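PDB 3RHG: putative phophotriesterase from Proteus mirabilis, which probably hydrolyses ester bonds at a two-zinc centre, as a phosphotriesterase-family member of the amidohydrolase superfamily. Local coordinates for residues Gly168-Pro171 against Phe172-Gly176. Residues are numbered along the deposited sequence; the frame is centred on the assembly and turned at random.
Sequences GVSP and FFTDG
Val169 and Phe173 meet across a tight turn in the loop between strand 163-168 and helix 175-188, a local contact that shows how a chain reverses between barrel strand and helix. The turn is a type I beta turn from Ser170 to Phe173, closed by Phe173 N bonding to Ser170 O at 3.0 Å. The serine hydroxyl reinforces it from within: chi1 of 75° folds OG back over its own main chain, where it accepts the N-H of Phe172, OG to N 3.1 Å. That is an ST turn, and the same OG also bonds Glu177 in the first turn of the helix. Val169, just ahead of the turn, lays CG1 over a face of the ring of Phe173, the turn's last residue, 3.8 Å from the ring centroid in a CH-pi contact, displaced toward the rim. The anti placement of Phe173 CG (chi1 -161°) brings the ring back over the valine, and both side chains pack on Val210 of helix 207-217. Thr174 is the N-cap: its side chain caps a backbone N of the first helical turn while Glu177 OE1 takes the Thr174 N-H, the reciprocal pattern of a capping box, and OG1 is also bonded to Glu128. Val169 packs in the second shell of the metal site, its side chain about 5 Å from that of the zinc ligand His199, in a strand-to-helix loop at the C-terminal end of the barrel strands, where amidohydrolases build their active sites.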
ATOM      1  N   GLY A 168      -0.667 -19.959  18.944  1.00 17.62           N
ATOM      2  CA  GLY A 168      -1.831 -19.092  18.737  1.00 18.42           C
ATOM      3  C   GLY A 168      -2.384 -18.427  19.992  1.00 17.72           C
ATOM      4  O   GLY A 168      -2.942 -19.109  20.877  1.00 18.59           O
ATOM      5  N   VAL A 169      -2.270 -17.094  20.056  1.00 16.88           N
ATOM      6  CA  VAL A 169      -2.998 -16.299  21.049  1.00 17.90           C
ATOM      7  C   VAL A 169      -3.980 -15.447  20.249  1.00 17.62           C
ATOM      8  O   VAL A 169      -3.569 -14.545  19.506  1.00 17.82           O
ATOM      9  CB  VAL A 169      -2.063 -15.370  21.882  1.00 18.32           C
ATOM     10  CG1 VAL A 169      -2.870 -14.460  22.836  1.00 19.12           C
ATOM     11  CG2 VAL A 169      -1.012 -16.188  22.641  1.00 19.81           C
ATOM     12  N   SER A 170      -5.277 -15.750  20.339  1.00 19.50           N
ATOM     13  CA  SER A 170      -6.255 -15.041  19.535  1.00 20.37           C
ATOM     14  C   SER A 170      -6.706 -13.773  20.279  1.00 17.46           C
ATOM     15  O   SER A 170      -6.328 -13.562  21.428  1.00 20.03           O
ATOM     16  CB  SER A 170      -7.485 -15.935  19.289  1.00 21.27           C
ATOM     17  OG  SER A 170      -8.262 -16.006  20.486  1.00 19.09           O
ATOM     18  N   PRO A 171      -7.556 -12.950  19.641  1.00 20.55           N
ATOM     19  CA  PRO A 171      -8.081 -11.766  20.314  1.00 20.46           C
ATOM     20  C   PRO A 171      -8.995 -12.085  21.490  1.00 21.30           C
ATOM     21  O   PRO A 171      -9.376 -11.172  22.217  1.00 20.74           O
ATOM     22  CB  PRO A 171      -8.874 -11.057  19.211  1.00 20.84           C
ATOM     23  CG  PRO A 171      -8.214 -11.541  17.920  1.00 21.71           C
ATOM     24  CD  PRO A 171      -7.940 -12.986  18.217  1.00 20.31           C
ATOM     25  N   PHE A 172      -9.313 -13.369  21.681  1.00 20.41           N
ATOM     26  CA  PHE A 172     -10.135 -13.815  22.792  1.00 22.02           C
ATOM     27  C   PHE A 172      -9.332 -14.574  23.842  1.00 21.60           C
ATOM     28  O   PHE A 172      -9.880 -14.935  24.897  1.00 22.94           O
ATOM     29  CB  PHE A 172     -11.262 -14.688  22.223  1.00 21.94           C
ATOM     30  CG  PHE A 172     -11.967 -14.027  21.084  1.00 25.73           C
ATOM     31  CD1 PHE A 172     -12.819 -12.964  21.320  1.00 26.98           C
ATOM     32  CD2 PHE A 172     -11.683 -14.374  19.769  1.00 25.73           C
ATOM     33  CE1 PHE A 172     -13.444 -12.310  20.279  1.00 32.96           C
ATOM     34  CE2 PHE A 172     -12.297 -13.721  18.720  1.00 32.45           C
ATOM     35  CZ  PHE A 172     -13.182 -12.684  18.977  1.00 34.10           C
ATOM     36  N   PHE A 173      -8.041 -14.785  23.551  1.00 22.33           N
ATOM     37  CA  PHE A 173      -7.091 -15.542  24.397  1.00 20.93           C
ATOM     38  C   PHE A 173      -7.813 -16.587  25.247  1.00 18.32           C
ATOM     39  O   PHE A 173      -7.982 -16.427  26.462  1.00 20.54           O
ATOM     40  CB  PHE A 173      -6.247 -14.588  25.264  1.00 19.75           C
ATOM     41  CG  PHE A 173      -4.965 -15.196  25.806  1.00 19.88           C
ATOM     42  CD1 PHE A 173      -4.494 -16.426  25.333  1.00 21.61           C
ATOM     43  CD2 PHE A 173      -4.192 -14.501  26.740  1.00 21.16           C
ATOM     44  CE1 PHE A 173      -3.284 -16.972  25.802  1.00 22.91           C
ATOM     45  CE2 PHE A 173      -2.987 -15.034  27.209  1.00 21.54           C
ATOM     46  CZ  PHE A 173      -2.538 -16.277  26.751  1.00 20.29           C
ATOM     47  N   THR A 174      -8.261 -17.657  24.587  1.00 18.55           N
ATOM     48  CA  THR A 174      -9.120 -18.625  25.241  1.00 19.92           C
ATOM     49  C   THR A 174      -8.368 -19.487  26.265  1.00 18.04           C
ATOM     50  O   THR A 174      -7.115 -19.546  26.267  1.00 19.71           O
ATOM     51  CB  THR A 174      -9.778 -19.558  24.189  1.00 21.70           C
ATOM     52  OG1 THR A 174      -8.771 -20.400  23.620  1.00 20.70           O
ATOM     53  CG2 THR A 174     -10.408 -18.762  23.073  1.00 22.60           C
ATOM     54  N   ASP A 175      -9.114 -20.203  27.103  1.00 20.45           N
ATOM     55  CA  ASP A 175      -8.496 -21.106  28.076  1.00 19.58           C
ATOM     56  C   ASP A 175      -7.621 -22.137  27.354  1.00 20.98           C
ATOM     57  O   ASP A 175      -6.547 -22.508  27.834  1.00 22.24           O
ATOM     58  CB  ASP A 175      -9.579 -21.802  28.903  1.00 22.78           C
ATOM     59  CG  ASP A 175     -10.213 -20.876  29.927  1.00 30.07           C
ATOM     60  OD1 ASP A 175      -9.770 -19.696  30.064  1.00 28.88           O
ATOM     61  OD2 ASP A 175     -11.172 -21.333  30.596  1.00 34.34           O
ATOM     62  N   GLY A 176      -8.077 -22.618  26.204  1.00 20.85           N
ATOM     63  CA  GLY A 176      -7.270 -23.579  25.447  1.00 20.51           C
ATOM     64  C   GLY A 176      -5.984 -22.972  24.908  1.00 20.03           C
ATOM     65  O   GLY A 176      -4.940 -23.618  24.935  1.00 20.64           O
TER